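Local coordinates for protein formiminoglutamase (Trypanosoma cruzi, PDB 4MYK) that hydrolyses N-formimino-L-glutamate to L-glutamate and formamide, as an arginase-like enzyme with a pair of manganese ions in its active site, at residues V140-V145 with N230-F235; G112-V117 with P272-M277; D123-N128 with T164-L169; S103-V108 with G129-R134. The protein carries 1 engineered substitution. One frame throughout, in Å; residues are numbered along the deposited sequence.

Contact 1 of 4, residues V140-V145 with N230-F235; sequences VGVINV and NTFFSF
Val145 and Phe235 each turn a gamma carbon anti to the backbone N: CG1 of Val145 at chi1 -177°, CG of Phe235 at chi1 -150°. Val145 CG1 sits over one face of the Phe235 ring, nearer its rim than its centre. Val145 CG1 comes 3.4 Å from Phe235 CE1, a CH-pi contact. On the same sheet face, Ile143 CG2 meets the edge of the Phe233 ring, 3.7 Å from its CD1. The other face carries Val142 CG1 beside Phe232 CD2, then Asn144 and Ser234. A water bridges these last two, donating to Asn144 OD1 at 2.8 Å and to Ser234 OG at 3.0 Å. Asn144 ND2 bonds to Glu182 and weakly to the manganese ligand Asp146, which makes Asn144 a second-shell residue. Ser234 OG bonds to Asp278. The backbones pair in parallel register, with Ile143 N to Phe232 O almost straight (3.1 Å, 176°). The two strands lie well inside the parallel sheet of the arginase/deacetylase fold, between strands 180-185 and 274-280. Helix 216-227 covers Ile143, and helix 258-270 covers Val145, Phe233 and Phe235.

Contact 2 of 4, residues G112-V117 with P272-M277; sequences GAFPFV and PTVMMM
Met277 runs alongside Phe116, and both side chains point the same way from neighbouring parallel strands. Met277 CB faces the Phe114 ring, 3.8 Å from Phe114 CZ. Met277 CG lies near the plane of the Phe116 ring, 3.5 Å from Phe116 CD1. The chain stays extended, and Met277 SD follows the ring edge, 5.0 Å from the Phe116 centroid, a Met-aromatic contact. Met277 CE ends beside Phe116 CE1 at 4.0 Å. The backbone of Met277 grips the same strand with two bonds, from its N to Pro115 O (3.2 Å) and from Val117 N to its O (3.0 Å). Pro115 has no N-H to give. Earlier in the pair the Phe114 ring packs on the backbone of Val274-Met277. Met276 CA lies over one face of this ring in a CH-pi contact, and Val274 O is at its edge. A water donates to both Ala113 O and Met275 O, joining the strand starts. Met276 CB packs on Pro115 CD at 3.6 Å. In the parallel sheet, strand 32-37 flanks this pair on one edge and strand 231-236 on the other. Helices 94-110 and 125-135 cover the face with Val117 and Met276. On the other face, Phe299, Phe302 and Phe306 meet the rings of Phe114 and Phe116.

Contact 3 of 4, residues D123-N128 with T164-L169; sequences DQSAPN and TPFRQL
Ala126, Pro165 and Ser125 carry this contact, where helix 125-135 and helix 165-170 meet beside the manganese site of the arginase/deacetylase fold. Segment 123-128 directly follows the metal ligand Asn122. Ala126 has the most surface buried, and its CB points at helix 165-170. Ala126 CB packs against Pro165 CB at 4.1 Å. Pro165 sets its ring against the other helix. Pro165 CB meets Ala126 N at 3.7 Å and Ser125 CB at 3.9 Å. The other end of the ring, CD, is beside Asp123 OD2, and the two side chains cross at about a right angle. Ser125 turns its CB toward Phe166 CZ, 3.8 Å away. Its OG bonds to Asn122 O and to Asp278 OD2, so the hydroxyl ties this helix to the metal-ligand loop and to strand 274-280. Phe166 has CG anti to its carbonyl carbon (chi1 -64°), and the ring goes on to touch Ser234 and Asn144. The nearest atom of the Phe166 side chain is about 6 Å from a manganese ion. No hydrogen bond joins the two segments, and the fit is one of van der Waals contact. Leu169 divides its branches between two backbone carbonyls of the helix: CD1 is 3.7 Å from Ser125 O, and CD2 is 3.6 Å from Ala126 O.

Contact 4 of 4, residues S103-V108 with G129-R134; sequences SKVFTV and GRAMLR
Two neighbouring helices on one face of the parallel sheet, 94-110 and 125-135, meet through Phe106 and Ala131 and through a cation-pi stack of Arg134 on Phe106. The guanidinium lies nearly flat over the ring. Arg134 CZ is 3.6 Å from the Phe106 centroid, and the planes differ by 24°. NH2 is displaced toward the ring rim, near CD2 and CE2, while NH1 lies over CB. Arg134 bends at chi3 (56°), which brings NE over the ring face, near Phe106 CD1 and CG. The ring edge also meets the helix backbone, with Phe106 CD1 3.6 Å from Ala131 O. In the arginase/deacetylase fold these helices are consecutive. Strand 114-119 lies between them in the chain, and the axes of segments 103-108 and 129-134 cross at -41°. These segment axes approach to 8.2 Å where Ala131 faces Phe106. The small Ala131 side chain is consistent with this close spacing: Ala131 CB lies 3.7 Å from Val105 CG1 and 3.7 Å from Phe106 N. Val105 also touches Pro115, Val117 and Met276 of the sheet. Toward the outer side, Ser103 CA comes to 4.2 Å from Arg134 NH1, at the edge of the guanidinium. Phe106 also touches Ala135, the next residue of helix 125-135. Glu102 forms a salt bridge with Arg130 and only a long, weak ion pair with Arg134.

In the fold
Contacts 1 and 2 are buried strand pairs of one parallel sheet. They join directly because strands 231-236 and 274-280 are neighbours. Both combine backbone hydrogen bonds with aromatic packing, but contact 1 also has polar side chains near the metal site, where contact 2 offers methionines. Contacts 3 and 4 share helix 125-135 and have no hydrogen bonds across their segments. Contact 3 is buried beside the manganese ions, with Phe166 reaching Asn144 and Ser234 of contact 1. Contact 4 lies nearer the surface, and an arginine stacks on a phenylalanine there. Its inner side meets contact 2 through Val105 and Met132, which both pack on Met276.

Contact 1 of 4, residues V140-V145 with N230-F235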
loop_
_atom_site.group_PDB
_atom_site.type_symbol
_atom_site.label_atom_id
_atom_site.label_comp_id
_atom_site.label_asym_id
_atom_site.label_seq_id
_atom_site.Cartn_x
_atom_site.Cartn_y
_atom_site.Cartn_z
ATOM N N VAL A 140 -18.709 -4.253 31.931
ATOM C CA VAL A 140 -17.945 -4.571 30.735
ATOM C C VAL A 140 -17.922 -3.405 29.749
ATOM O O VAL A 140 -18.926 -2.721 29.555
ATOM C CB VAL A 140 -18.509 -5.821 30.023
ATOM C CG1 VAL A 140 -17.766 -6.082 28.714
ATOM C CG2 VAL A 140 -18.441 -7.028 30.934
ATOM N N GLY A 141 -16.757 -3.185 29.146
ATOM C CA GLY A 141 -16.613 -2.275 28.025
ATOM C C GLY A 141 -16.284 -3.035 26.745
ATOM O O GLY A 141 -15.702 -4.115 26.785
ATOM N N VAL A 142 -16.667 -2.478 25.605
ATOM C CA VAL A 142 -16.447 -3.141 24.318
ATOM C C VAL A 142 -16.014 -2.152 23.227
ATOM O O VAL A 142 -16.633 -1.099 23.046
ATOM C CB VAL A 142 -17.715 -3.922 23.844
ATOM C CG1 VAL A 142 -17.481 -4.595 22.467
ATOM C CG2 VAL A 142 -18.146 -4.942 24.884
ATOM N N ILE A 143 -14.945 -2.495 22.511
ATOM C CA ILE A 143 -14.563 -1.740 21.318
ATOM C C ILE A 143 -14.556 -2.616 20.057
ATOM O O ILE A 143 -13.924 -3.679 20.022
ATOM C CB ILE A 143 -13.218 -0.973 21.493
ATOM C CG1 ILE A 143 -12.817 -0.280 20.185
ATOM C CG2 ILE A 143 -12.108 -1.893 22.008
ATOM C CD1 ILE A 143 -11.603 0.629 20.330
ATOM N N ASN A 144 -15.292 -2.171 19.039
ATOM C CA ASN A 144 -15.308 -2.825 17.735
ATOM C C ASN A 144 -14.455 -2.029 16.739
ATOM O O ASN A 144 -14.875 -0.971 16.250
ATOM C CB ASN A 144 -16.763 -2.996 17.230
ATOM C CG ASN A 144 -16.860 -3.715 15.876
ATOM O OD1 ASN A 144 -16.018 -4.541 15.525
ATOM N ND2 ASN A 144 -17.897 -3.400 15.121
ATOM N N VAL A 145 -13.248 -2.538 16.481
ATOM C CA VAL A 145 -12.388 -2.049 15.406
ATOM C C VAL A 145 -12.848 -2.695 14.102
ATOM O O VAL A 145 -12.689 -3.911 13.905
ATOM C CB VAL A 145 -10.895 -2.400 15.640
ATOM C CG1 VAL A 145 -10.013 -1.809 14.514
ATOM C CG2 VAL A 145 -10.439 -1.911 17.015
ATOM N N ASN A 230 -12.549 -3.897 32.109
ATOM C CA ASN A 230 -12.989 -5.152 31.530
ATOM C C ASN A 230 -13.347 -4.985 30.068
ATOM O O ASN A 230 -14.429 -5.375 29.625
ATOM C CB ASN A 230 -14.185 -5.695 32.313
ATOM C CG ASN A 230 -13.879 -5.865 33.783
ATOM O OD1 ASN A 230 -12.803 -6.339 34.152
ATOM N ND2 ASN A 230 -14.815 -5.474 34.632
ATOM N N THR A 231 -12.417 -4.395 29.327
ATOM C CA THR A 231 -12.612 -4.115 27.915
ATOM C C THR A 231 -12.335 -5.325 27.012
ATOM O O THR A 231 -11.308 -5.995 27.126
ATOM C CB THR A 231 -11.763 -2.925 27.484
ATOM O OG1 THR A 231 -12.223 -1.757 28.164
ATOM C CG2 THR A 231 -11.891 -2.699 26.009
ATOM N N PHE A 232 -13.301 -5.597 26.139
ATOM C CA PHE A 232 -13.214 -6.607 25.090
ATOM C C PHE A 232 -12.651 -5.913 23.851
ATOM O O PHE A 232 -13.303 -5.033 23.280
ATOM C CB PHE A 232 -14.621 -7.172 24.825
ATOM C CG PHE A 232 -14.721 -8.052 23.616
ATOM C CD1 PHE A 232 -13.600 -8.668 23.071
ATOM C CD2 PHE A 232 -15.951 -8.283 23.022
ATOM C CE1 PHE A 232 -13.707 -9.489 21.949
ATOM C CE2 PHE A 232 -16.058 -9.108 21.901
ATOM C CZ PHE A 232 -14.928 -9.704 21.368
ATOM N N PHE A 233 -11.434 -6.293 23.459
ATOM C CA PHE A 233 -10.757 -5.690 22.310
ATOM C C PHE A 233 -11.028 -6.537 21.073
ATOM O O PHE A 233 -10.389 -7.564 20.860
ATOM C CB PHE A 233 -9.253 -5.552 22.581
ATOM C CG PHE A 233 -8.506 -4.754 21.534
ATOM C CD1 PHE A 233 -8.918 -3.470 21.181
ATOM C CD2 PHE A 233 -7.370 -5.279 20.917
ATOM C CE1 PHE A 233 -8.220 -2.741 20.213
ATOM C CE2 PHE A 233 -6.678 -4.548 19.965
ATOM C CZ PHE A 233 -7.104 -3.284 19.616
ATOM N N SER A 234 -12.001 -6.097 20.277
ATOM C CA SER A 234 -12.487 -6.848 19.118
ATOM C C SER A 234 -11.949 -6.235 17.829
ATOM O O SER A 234 -12.308 -5.108 17.466
ATOM C CB SER A 234 -14.021 -6.859 19.091
ATOM O OG SER A 234 -14.527 -7.752 18.111
ATOM N N PHE A 235 -11.090 -6.972 17.140
ATOM C CA PHE A 235 -10.383 -6.418 15.989
ATOM C C PHE A 235 -10.752 -7.073 14.668
ATOM O O PHE A 235 -10.147 -8.074 14.293
ATOM C CB PHE A 235 -8.873 -6.540 16.180
ATOM C CG PHE A 235 -8.090 -5.455 15.492
ATOM C CD1 PHE A 235 -8.366 -5.109 14.183
ATOM C CD2 PHE A 235 -7.086 -4.766 16.165
ATOM C CE1 PHE A 235 -7.650 -4.115 13.552
ATOM C CE2 PHE A 235 -6.361 -3.765 15.529
ATOM C CZ PHE A 235 -6.646 -3.441 14.230
HETATM O O HOH W 1 -14.759 -7.030 15.195
#

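Contact 2 of 4, residues G112-V117 with P272-M277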
loop_
_atom_site.group_PDB
_atom_site.type_symbol
_atom_site.label_atom_id
_atom_site.label_comp_id
_atom_site.label_asym_id
_atom_site.label_seq_id
_atom_site.Cartn_x
_atom_site.Cartn_y
_atom_site.Cartn_z
ATOM N N GLY A 112 -8.947 -15.953 35.456
ATOM C CA GLY A 112 -7.958 -14.897 35.363
ATOM C C GLY A 112 -7.029 -14.938 34.162
ATOM O O GLY A 112 -6.214 -14.039 34.001
ATOM N N ALA A 113 -7.137 -15.961 33.318
ATOM C CA ALA A 113 -6.300 -16.036 32.118
ATOM C C ALA A 113 -6.849 -15.126 31.018
ATOM O O ALA A 113 -7.972 -14.640 31.121
ATOM C CB ALA A 113 -6.165 -17.475 31.629
ATOM N N PHE A 114 -6.054 -14.884 29.978
ATOM C CA PHE A 114 -6.471 -13.999 28.887
ATOM C C PHE A 114 -6.785 -14.776 27.607
ATOM O O PHE A 114 -5.893 -15.391 27.008
ATOM C CB PHE A 114 -5.409 -12.927 28.614
ATOM C CG PHE A 114 -5.813 -11.908 27.579
ATOM C CD1 PHE A 114 -5.767 -12.208 26.231
ATOM C CD2 PHE A 114 -6.222 -10.642 27.962
ATOM C CE1 PHE A 114 -6.136 -11.275 25.292
ATOM C CE2 PHE A 114 -6.586 -9.701 27.027
ATOM C CZ PHE A 114 -6.545 -10.019 25.690
ATOM N N PRO A 115 -8.058 -14.736 27.176
ATOM C CA PRO A 115 -8.493 -15.426 25.961
ATOM C C PRO A 115 -8.249 -14.589 24.695
ATOM O O PRO A 115 -8.641 -13.415 24.632
ATOM C CB PRO A 115 -10.004 -15.586 26.175
ATOM C CG PRO A 115 -10.353 -14.730 27.364
ATOM C CD PRO A 115 -9.148 -13.931 27.739
ATOM N N PHE A 116 -7.604 -15.195 23.698
ATOM C CA PHE A 116 -7.515 -14.597 22.364
ATOM C C PHE A 116 -8.183 -15.535 21.368
ATOM O O PHE A 116 -7.782 -16.702 21.232
ATOM C CB PHE A 116 -6.058 -14.338 21.962
ATOM C CG PHE A 116 -5.881 -13.980 20.504
ATOM C CD1 PHE A 116 -5.955 -12.662 20.084
ATOM C CD2 PHE A 116 -5.628 -14.966 19.552
ATOM C CE1 PHE A 116 -5.786 -12.333 18.740
ATOM C CE2 PHE A 116 -5.454 -14.641 18.211
ATOM C CZ PHE A 116 -5.534 -13.324 17.810
ATOM N N VAL A 117 -9.206 -15.039 20.683
ATOM C CA VAL A 117 -9.988 -15.882 19.787
ATOM C C VAL A 117 -9.694 -15.533 18.339
ATOM O O VAL A 117 -9.921 -14.406 17.902
ATOM C CB VAL A 117 -11.503 -15.749 20.055
ATOM C CG1 VAL A 117 -12.294 -16.749 19.196
ATOM C CG2 VAL A 117 -11.808 -15.949 21.544
ATOM N N PRO A 272 -4.065 -2.774 31.002
ATOM C CA PRO A 272 -4.477 -3.812 31.954
ATOM C C PRO A 272 -5.990 -3.997 32.074
ATOM O O PRO A 272 -6.439 -5.037 32.564
ATOM C CB PRO A 272 -3.888 -3.324 33.279
ATOM C CG PRO A 272 -3.750 -1.863 33.115
ATOM C CD PRO A 272 -3.400 -1.645 31.671
ATOM N N THR A 273 -6.770 -3.014 31.636
ATOM C CA THR A 273 -8.221 -3.172 31.623
ATOM C C THR A 273 -8.709 -4.018 30.440
ATOM O O THR A 273 -9.872 -4.430 30.404
ATOM C CB THR A 273 -8.953 -1.819 31.611
ATOM O OG1 THR A 273 -8.527 -1.046 30.480
ATOM C CG2 THR A 273 -8.670 -1.053 32.897
ATOM N N VAL A 274 -7.836 -4.270 29.470
ATOM C CA VAL A 274 -8.226 -5.089 28.325
ATOM C C VAL A 274 -8.165 -6.576 28.682
ATOM O O VAL A 274 -7.078 -7.141 28.867
ATOM C CB VAL A 274 -7.366 -4.785 27.087
ATOM C CG1 VAL A 274 -7.668 -5.772 25.967
ATOM C CG2 VAL A 274 -7.615 -3.358 26.627
ATOM N N MET A 275 -9.332 -7.211 28.769
ATOM C CA MET A 275 -9.419 -8.531 29.390
ATOM C C MET A 275 -9.569 -9.693 28.406
ATOM O O MET A 275 -9.412 -10.862 28.773
ATOM C CB MET A 275 -10.522 -8.545 30.456
ATOM C CG MET A 275 -10.346 -7.463 31.526
ATOM S SD MET A 275 -8.809 -7.618 32.462
ATOM C CE MET A 275 -9.139 -9.142 33.340
ATOM N N MET A 276 -9.872 -9.372 27.159
ATOM C CA MET A 276 -9.824 -10.378 26.115
ATOM C C MET A 276 -9.758 -9.690 24.772
ATOM O O MET A 276 -9.929 -8.486 24.667
ATOM C CB MET A 276 -11.020 -11.337 26.168
ATOM C CG MET A 276 -12.277 -10.840 25.467
ATOM S SD MET A 276 -13.524 -12.134 25.150
ATOM C CE MET A 276 -12.828 -12.923 23.695
ATOM N N MET A 277 -9.506 -10.483 23.747
ATOM C CA MET A 277 -9.326 -9.976 22.403
ATOM C C MET A 277 -9.832 -11.011 21.418
ATOM O O MET A 277 -9.662 -12.207 21.635
ATOM C CB MET A 277 -7.842 -9.706 22.129
ATOM C CG MET A 277 -7.530 -9.557 20.660
ATOM S SD MET A 277 -5.961 -8.783 20.301
ATOM C CE MET A 277 -6.222 -8.375 18.573
HETATM O O HOH W 2 -8.404 -11.554 31.228
#

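Contact 3 of 4, residues D123-N128 with T164-L169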
loop_
_atom_site.group_PDB
_atom_site.type_symbol
_atom_site.label_atom_id
_atom_site.label_comp_id
_atom_site.label_asym_id
_atom_site.label_seq_id
_atom_site.Cartn_x
_atom_site.Cartn_y
_atom_site.Cartn_z
ATOM N N ASP A 123 -19.147 -12.937 13.557
ATOM C CA ASP A 123 -20.230 -13.436 14.412
ATOM C C ASP A 123 -19.753 -14.047 15.738
ATOM O O ASP A 123 -20.507 -14.109 16.709
ATOM C CB ASP A 123 -21.120 -14.402 13.633
ATOM C CG ASP A 123 -21.952 -13.693 12.568
ATOM O OD1 ASP A 123 -22.784 -14.361 11.916
ATOM O OD2 ASP A 123 -21.788 -12.466 12.385
ATOM N N GLN A 124 -18.491 -14.472 15.768
ATOM C CA GLN A 124 -17.860 -14.984 16.976
ATOM C C GLN A 124 -17.897 -13.962 18.118
ATOM O O GLN A 124 -17.821 -14.332 19.291
ATOM C CB GLN A 124 -16.407 -15.367 16.675
ATOM C CG GLN A 124 -15.464 -14.167 16.491
ATOM C CD GLN A 124 -14.031 -14.586 16.236
ATOM O OE1 GLN A 124 -13.711 -15.773 16.226
ATOM N NE2 GLN A 124 -13.161 -13.616 16.023
ATOM N N SER A 125 -18.007 -12.680 17.769
ATOM C CA SER A 125 -17.912 -11.609 18.749
ATOM C C SER A 125 -19.091 -11.596 19.705
ATOM O O SER A 125 -18.963 -11.145 20.840
ATOM C CB SER A 125 -17.807 -10.262 18.052
ATOM O OG SER A 125 -16.798 -10.291 17.062
ATOM N N ALA A 126 -20.240 -12.086 19.246
ATOM C CA ALA A 126 -21.417 -12.149 20.105
ATOM C C ALA A 126 -21.191 -13.102 21.290
ATOM O O ALA A 126 -21.307 -12.690 22.444
ATOM C CB ALA A 126 -22.655 -12.522 19.305
ATOM N N PRO A 127 -20.841 -14.374 21.009
ATOM C CA PRO A 127 -20.498 -15.321 22.079
ATOM C C PRO A 127 -19.424 -14.762 23.005
ATOM O O PRO A 127 -19.537 -14.842 24.225
ATOM C CB PRO A 127 -19.930 -16.515 21.310
ATOM C CG PRO A 127 -20.551 -16.448 19.976
ATOM C CD PRO A 127 -20.751 -14.997 19.673
ATOM N N ASN A 128 -18.374 -14.212 22.402
ATOM C CA ASN A 128 -17.252 -13.630 23.128
ATOM C C ASN A 128 -17.660 -12.524 24.096
ATOM O O ASN A 128 -17.202 -12.479 25.231
ATOM C CB ASN A 128 -16.221 -13.091 22.134
ATOM C CG ASN A 128 -15.484 -14.193 21.410
ATOM O OD1 ASN A 128 -15.530 -15.352 21.811
ATOM N ND2 ASN A 128 -14.779 -13.833 20.348
ATOM N N THR A 164 -25.232 -10.104 12.977
ATOM C CA THR A 164 -24.946 -8.794 13.576
ATOM C C THR A 164 -24.587 -8.863 15.065
ATOM O O THR A 164 -25.424 -8.591 15.932
ATOM C CB THR A 164 -26.095 -7.783 13.347
ATOM O OG1 THR A 164 -26.177 -7.453 11.951
ATOM C CG2 THR A 164 -25.823 -6.517 14.110
ATOM N N PRO A 165 -23.328 -9.220 15.368
ATOM C CA PRO A 165 -22.863 -9.509 16.737
ATOM C C PRO A 165 -23.031 -8.373 17.764
ATOM O O PRO A 165 -23.206 -8.647 18.952
ATOM C CB PRO A 165 -21.369 -9.828 16.548
ATOM C CG PRO A 165 -21.015 -9.308 15.180
ATOM C CD PRO A 165 -22.262 -9.412 14.369
ATOM N N PHE A 166 -22.975 -7.122 17.322
ATOM C CA PHE A 166 -22.965 -6.019 18.276
ATOM C C PHE A 166 -24.354 -5.466 18.536
ATOM O O PHE A 166 -24.602 -4.807 19.542
ATOM C CB PHE A 166 -21.949 -4.959 17.853
ATOM C CG PHE A 166 -20.543 -5.471 17.881
ATOM C CD1 PHE A 166 -19.926 -5.736 19.091
ATOM C CD2 PHE A 166 -19.863 -5.751 16.714
ATOM C CE1 PHE A 166 -18.653 -6.225 19.136
ATOM C CE2 PHE A 166 -18.573 -6.253 16.758
ATOM C CZ PHE A 166 -17.970 -6.482 17.966
ATOM N N ARG A 167 -25.268 -5.763 17.630
ATOM C CA ARG A 167 -26.676 -5.569 17.919
ATOM C C ARG A 167 -26.982 -6.406 19.144
ATOM O O ARG A 167 -27.576 -5.918 20.099
ATOM C CB ARG A 167 -27.542 -5.994 16.724
ATOM C CG ARG A 167 -29.051 -5.912 16.927
ATOM C CD ARG A 167 -29.467 -4.672 17.696
ATOM N NE ARG A 167 -30.210 -3.700 16.893
ATOM C CZ ARG A 167 -31.292 -3.966 16.162
ATOM N NH1 ARG A 167 -31.787 -5.195 16.086
ATOM N NH2 ARG A 167 -31.880 -2.989 15.488
ATOM N N GLN A 168 -26.534 -7.658 19.117
ATOM C CA GLN A 168 -26.812 -8.613 20.185
ATOM C C GLN A 168 -26.308 -8.125 21.515
ATOM O O GLN A 168 -26.940 -8.331 22.543
ATOM C CB GLN A 168 -26.180 -9.970 19.890
ATOM C CG GLN A 168 -26.912 -10.739 18.833
ATOM C CD GLN A 168 -26.328 -12.108 18.597
ATOM O OE1 GLN A 168 -25.826 -12.395 17.510
ATOM N NE2 GLN A 168 -26.398 -12.971 19.609
ATOM N N LEU A 169 -25.151 -7.488 21.498
ATOM C CA LEU A 169 -24.575 -7.028 22.740
ATOM C C LEU A 169 -25.264 -5.736 23.219
ATOM O O LEU A 169 -25.560 -5.584 24.404
ATOM C CB LEU A 169 -23.049 -6.931 22.610
ATOM C CG LEU A 169 -22.443 -8.284 22.161
ATOM C CD1 LEU A 169 -20.984 -8.179 21.683
ATOM C CD2 LEU A 169 -22.595 -9.410 23.230
#

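Contact 4 of 4, residues S103-V108 with G129-R134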
loop_
_atom_site.group_PDB
_atom_site.type_symbol
_atom_site.label_atom_id
_atom_site.label_comp_id
_atom_site.label_asym_id
_atom_site.label_seq_id
_atom_site.Cartn_x
_atom_site.Cartn_y
_atom_site.Cartn_z
ATOM N N SER A 103 -18.806 -20.475 26.213
ATOM C CA SER A 103 -18.578 -21.195 27.445
ATOM C C SER A 103 -17.084 -21.304 27.714
ATOM O O SER A 103 -16.632 -21.203 28.855
ATOM C CB SER A 103 -19.227 -22.573 27.355
ATOM O OG SER A 103 -19.145 -23.257 28.590
ATOM N N LYS A 104 -16.324 -21.498 26.646
ATOM C CA LYS A 104 -14.875 -21.668 26.720
ATOM C C LYS A 104 -14.152 -20.380 27.077
ATOM O O LYS A 104 -13.288 -20.371 27.929
ATOM C CB LYS A 104 -14.342 -22.197 25.386
ATOM C CG LYS A 104 -12.826 -22.348 25.341
ATOM C CD LYS A 104 -12.343 -23.238 26.449
ATOM C CE LYS A 104 -10.933 -23.701 26.184
ATOM N NZ LYS A 104 -10.582 -24.860 27.048
ATOM N N VAL A 105 -14.497 -19.294 26.399
ATOM C CA VAL A 105 -13.916 -17.998 26.706
ATOM C C VAL A 105 -14.196 -17.620 28.160
ATOM O O VAL A 105 -13.318 -17.098 28.856
ATOM C CB VAL A 105 -14.458 -16.901 25.759
ATOM C CG1 VAL A 105 -13.971 -15.517 26.193
ATOM C CG2 VAL A 105 -14.047 -17.196 24.326
ATOM N N PHE A 106 -15.415 -17.894 28.621
ATOM C CA PHE A 106 -15.789 -17.583 29.998
ATOM C C PHE A 106 -14.906 -18.293 31.013
ATOM O O PHE A 106 -14.407 -17.673 31.951
ATOM C CB PHE A 106 -17.241 -17.935 30.291
ATOM C CG PHE A 106 -17.596 -17.781 31.744
ATOM C CD1 PHE A 106 -17.826 -16.524 32.286
ATOM C CD2 PHE A 106 -17.661 -18.886 32.579
ATOM C CE1 PHE A 106 -18.131 -16.371 33.623
ATOM C CE2 PHE A 106 -17.974 -18.736 33.920
ATOM C CZ PHE A 106 -18.208 -17.474 34.440
ATOM N N THR A 107 -14.724 -19.596 30.825
ATOM C CA THR A 107 -13.874 -20.378 31.716
ATOM C C THR A 107 -12.465 -19.785 31.818
ATOM O O THR A 107 -11.954 -19.591 32.917
ATOM C CB THR A 107 -13.843 -21.882 31.322
ATOM O OG1 THR A 107 -13.169 -22.052 30.070
ATOM C CG2 THR A 107 -15.255 -22.429 31.201
ATOM N N VAL A 108 -11.850 -19.469 30.677
ATOM C CA VAL A 108 -10.532 -18.824 30.677
ATOM C C VAL A 108 -10.580 -17.495 31.430
ATOM O O VAL A 108 -9.682 -17.175 32.210
ATOM C CB VAL A 108 -9.971 -18.592 29.244
ATOM C CG1 VAL A 108 -8.671 -17.822 29.307
ATOM C CG2 VAL A 108 -9.739 -19.904 28.546
ATOM N N GLY A 129 -18.519 -11.629 23.630
ATOM C CA GLY A 129 -19.034 -10.565 24.466
ATOM C C GLY A 129 -19.893 -11.059 25.618
ATOM O O GLY A 129 -19.804 -10.534 26.729
ATOM N N ARG A 130 -20.738 -12.055 25.358
ATOM C CA ARG A 130 -21.572 -12.628 26.417
ATOM C C ARG A 130 -20.725 -13.312 27.490
ATOM O O ARG A 130 -21.021 -13.216 28.684
ATOM C CB ARG A 130 -22.607 -13.592 25.835
ATOM C CG ARG A 130 -23.744 -12.890 25.111
ATOM C CD ARG A 130 -24.854 -13.846 24.727
ATOM N NE ARG A 130 -24.407 -14.882 23.797
ATOM C CZ ARG A 130 -24.415 -14.750 22.475
ATOM N NH1 ARG A 130 -24.831 -13.610 21.930
ATOM N NH2 ARG A 130 -24.007 -15.752 21.704
ATOM N N ALA A 131 -19.669 -13.999 27.057
ATOM C CA ALA A 131 -18.651 -14.510 27.978
ATOM C C ALA A 131 -18.123 -13.406 28.906
ATOM O O ALA A 131 -17.869 -13.652 30.089
ATOM C CB ALA A 131 -17.499 -15.171 27.205
ATOM N N MET A 132 -17.964 -12.198 28.358
ATOM C CA MET A 132 -17.511 -11.035 29.124
ATOM C C MET A 132 -18.584 -10.543 30.084
ATOM O O MET A 132 -18.293 -10.243 31.238
ATOM C CB MET A 132 -17.100 -9.878 28.205
ATOM C CG MET A 132 -15.767 -10.053 27.479
ATOM S SD MET A 132 -14.279 -9.927 28.496
ATOM C CE MET A 132 -14.351 -8.205 29.031
ATOM N N LEU A 133 -19.817 -10.454 29.594
ATOM C CA LEU A 133 -20.940 -9.982 30.400
ATOM C C LEU A 133 -21.269 -10.927 31.552
ATOM O O LEU A 133 -21.910 -10.526 32.525
ATOM C CB LEU A 133 -22.187 -9.777 29.536
ATOM C CG LEU A 133 -22.109 -8.753 28.397
ATOM C CD1 LEU A 133 -23.426 -8.728 27.620
ATOM C CD2 LEU A 133 -21.754 -7.371 28.927
ATOM N N ARG A 134 -20.841 -12.181 31.432
ATOM C CA ARG A 134 -21.009 -13.146 32.514
ATOM C C ARG A 134 -19.873 -12.987 33.493
ATOM O O ARG A 134 -20.073 -13.020 34.704
ATOM C CB ARG A 134 -21.007 -14.587 31.991
ATOM C CG ARG A 134 -22.286 -15.036 31.306
ATOM C CD ARG A 134 -22.067 -16.410 30.672
ATOM N NE ARG A 134 -21.610 -17.369 31.672
ATOM C CZ ARG A 134 -20.985 -18.512 31.406
ATOM N NH1 ARG A 134 -20.720 -18.864 30.158
ATOM N NH2 ARG A 134 -20.614 -19.306 32.405
#